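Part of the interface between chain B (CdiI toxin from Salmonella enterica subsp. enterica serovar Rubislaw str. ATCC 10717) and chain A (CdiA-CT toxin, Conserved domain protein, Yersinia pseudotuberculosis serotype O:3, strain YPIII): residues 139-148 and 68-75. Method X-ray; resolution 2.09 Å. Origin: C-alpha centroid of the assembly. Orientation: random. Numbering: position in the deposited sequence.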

# COMPACT_ATOMS: atom_id res chain seq x y z
N LEU B 139 10.96 -8.42 5.11
CA LEU B 139 10.80 -9.64 4.32
C LEU B 139 9.54 -9.61 3.47
O LEU B 139 9.57 -9.93 2.28
CB LEU B 139 10.78 -10.87 5.23
CG LEU B 139 12.13 -11.48 5.63
CD1 LEU B 139 12.92 -10.55 6.54
CD2 LEU B 139 11.92 -12.84 6.29
N GLU B 140 8.43 -9.20 4.07
CA GLU B 140 7.16 -9.14 3.36
C GLU B 140 6.70 -7.71 3.12
O GLU B 140 5.52 -7.47 2.88
CB GLU B 140 6.09 -9.92 4.13
CG GLU B 140 6.34 -11.41 4.18
CD GLU B 140 5.26 -12.16 4.93
OE1 GLU B 140 5.06 -11.88 6.13
OE2 GLU B 140 4.60 -13.03 4.31
N VAL B 141 7.63 -6.76 3.19
CA VAL B 141 7.30 -5.36 2.97
C VAL B 141 8.28 -4.67 2.03
O VAL B 141 9.47 -4.58 2.31
CB VAL B 141 7.27 -4.56 4.30
CG1 VAL B 141 6.88 -3.12 4.04
CG2 VAL B 141 6.30 -5.20 5.29
N TRP B 142 7.77 -4.18 0.90
CA TRP B 142 8.57 -3.39 -0.03
C TRP B 142 8.12 -1.93 0.01
O TRP B 142 7.03 -1.63 0.49
CB TRP B 142 8.47 -3.93 -1.45
CG TRP B 142 8.98 -5.33 -1.62
CD1 TRP B 142 10.20 -5.70 -2.09
CD2 TRP B 142 8.28 -6.54 -1.30
NE1 TRP B 142 10.30 -7.07 -2.10
CE2 TRP B 142 9.14 -7.61 -1.62
CE3 TRP B 142 7.01 -6.82 -0.78
CZ2 TRP B 142 8.77 -8.94 -1.43
CZ3 TRP B 142 6.65 -8.15 -0.60
CH2 TRP B 142 7.52 -9.19 -0.92
N GLY B 143 8.95 -1.03 -0.50
CA GLY B 143 8.64 0.38 -0.44
C GLY B 143 9.51 1.27 -1.30
O GLY B 143 10.13 0.81 -2.26
N GLY B 144 9.54 2.56 -0.96
CA GLY B 144 10.27 3.55 -1.73
C GLY B 144 11.76 3.28 -1.86
O GLY B 144 12.42 2.88 -0.90
N THR B 145 12.29 3.52 -3.06
CA THR B 145 13.67 3.18 -3.40
C THR B 145 14.86 3.98 -2.79
O THR B 145 15.94 3.41 -2.66
CB THR B 145 13.84 3.20 -4.93
OG1 THR B 145 13.16 4.34 -5.47
CG2 THR B 145 13.26 1.94 -5.54
N GLY B 146 14.72 5.27 -2.45
CA GLY B 146 13.54 6.09 -2.63
C GLY B 146 13.89 7.43 -3.23
O GLY B 146 14.40 8.33 -2.55
N LEU B 147 13.62 7.57 -4.52
CA LEU B 147 13.86 8.81 -5.23
C LEU B 147 12.50 9.44 -5.51
O LEU B 147 11.50 8.99 -4.96
CB LEU B 147 14.67 8.58 -6.52
CG LEU B 147 16.05 7.89 -6.42
CD1 LEU B 147 16.01 6.44 -5.91
CD2 LEU B 147 16.78 7.94 -7.75
N LYS B 148 12.44 10.47 -6.35
CA LYS B 148 11.20 11.24 -6.42
C LYS B 148 10.53 11.39 -7.80
O LYS B 148 10.32 12.52 -8.24
CB LYS B 148 11.45 12.63 -5.84
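Chain A 68-75: FEKASLSG

Chain A lies along chain B as an antiparallel β-strand, the two backbones pairing edge to edge across the interface, and the contact continues past the strands where a glutamate side chain of chain A reaches a glycine-rich loop of chain B. Strand 70-73 of chain A runs against the short strand around 141-143 of chain B, with an angle of 155° between their N-to-C directions and a closest approach of the axes of 4.5 Å. All four residues of the chain A strand are extended, with phi between -134° and -164° and psi between 112° and 153°. In register, L73(A) faces V141(B), S72(A) faces W142(B) and A71(A) faces G143(B), with CA-CA distances of 4.9, 5.0 and 4.4 Å.

The centre of the pairing is S72(A) with W142(B), whose backbones exchange two hydrogen bonds: S72(A) N donates to W142(B) O at 2.8 Å, and W142(B) N donates to S72(A) O at 3.0 Å, the latter nearly straight at 176°. W142(B) O also receives a CA-H...O contact from A71(A) CA at 3.4 Å. Two residues further along chain B, G144(B) N makes a weak, bent hydrogen bond to K70(A) O at 3.4 Å.

Side chains alternate between the faces of this small sheet. V141(B), A71(A) and L73(A) share one face, where V141(B) CG1 packs against L73(A) CD2 at 3.7 Å; W142(B) and S72(A) share the other, with W142(B) CB and S72(A) CB 4.3 Å apart. At the V141(B) end, E140(B) O approaches L73(A) CB to 3.3 Å.

Lack of a side chain lets chain A come close at G143(B) and G144(B). G143(B) CA sits 3.1 Å from K70(A) O, and a CB there would clash with that oxygen; a CB on G144(B) would clash with E69(A) OE1, which lies 3.4 Å from G144(B) CA.

Just before its strand, E69(A) points its CA-to-CB bond toward chain B and, with chi1 and chi2 both t, extends its carboxylate to the loop. E69(A) OE1 approaches G146(B) CA at 3.2 Å, beside the cis peptide bond that precedes this poorly ordered glycine. E69(A) OE2 lies 3.0 Å from L147(B) O, but both atoms are acceptors and no hydrogen bond joins them. The two stretches together bury 451 Å², and E69(A) has the largest share of any single residue.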

# COMPACT_ATOMS: atom_id res chain seq x y z
N PHE A 68 6.01 9.18 3.87
CA PHE A 68 5.58 7.99 3.15
C PHE A 68 5.71 8.18 1.64
O PHE A 68 5.15 9.11 1.07
CB PHE A 68 4.14 7.65 3.52
CG PHE A 68 3.59 6.46 2.79
CD1 PHE A 68 3.72 5.19 3.33
CD2 PHE A 68 2.95 6.60 1.57
CE1 PHE A 68 3.22 4.09 2.67
CE2 PHE A 68 2.45 5.51 0.90
CZ PHE A 68 2.58 4.25 1.45
N GLU A 69 6.45 7.27 1.01
CA GLU A 69 6.60 7.28 -0.45
C GLU A 69 5.80 6.15 -1.09
O GLU A 69 5.02 6.37 -2.01
CB GLU A 69 8.07 7.18 -0.84
CG GLU A 69 8.30 7.00 -2.34
CD GLU A 69 9.76 6.84 -2.69
OE1 GLU A 69 10.61 6.93 -1.78
OE2 GLU A 69 10.07 6.63 -3.89
N LYS A 70 6.02 4.94 -0.58
CA LYS A 70 5.38 3.75 -1.14
C LYS A 70 5.47 2.58 -0.18
O LYS A 70 6.49 2.40 0.50
CB LYS A 70 6.02 3.39 -2.49
CG LYS A 70 5.44 2.15 -3.15
CD LYS A 70 5.82 2.07 -4.62
CE LYS A 70 7.32 1.93 -4.82
NZ LYS A 70 7.67 1.69 -6.25
N ALA A 71 4.40 1.79 -0.10
CA ALA A 71 4.40 0.56 0.69
C ALA A 71 3.65 -0.53 -0.06
O ALA A 71 2.55 -0.30 -0.56
CB ALA A 71 3.79 0.79 2.06
N SER A 72 4.25 -1.71 -0.13
CA SER A 72 3.64 -2.85 -0.80
C SER A 72 3.78 -4.09 0.07
O SER A 72 4.88 -4.60 0.28
CB SER A 72 4.27 -3.09 -2.17
OG SER A 72 3.59 -4.10 -2.89
N LEU A 73 2.65 -4.57 0.59
CA LEU A 73 2.65 -5.69 1.52
C LEU A 73 1.28 -6.34 1.60
O LEU A 73 0.26 -5.68 1.36
CB LEU A 73 3.10 -5.21 2.91
CG LEU A 73 2.27 -4.11 3.56
CD1 LEU A 73 1.44 -4.66 4.72
CD2 LEU A 73 3.14 -2.95 4.02
N SER A 74 1.25 -7.63 1.93
CA SER A 74 0.01 -8.41 2.03
C SER A 74 -0.79 -8.40 0.73
O SER A 74 -2.01 -8.52 0.74
CB SER A 74 -0.87 -7.91 3.17
OG SER A 74 -0.22 -8.04 4.42
N GLY A 75 -0.09 -8.24 -0.40
CA GLY A 75 -0.73 -8.22 -1.70
C GLY A 75 -1.37 -6.90 -2.07
O GLY A 75 -2.16 -6.83 -3.01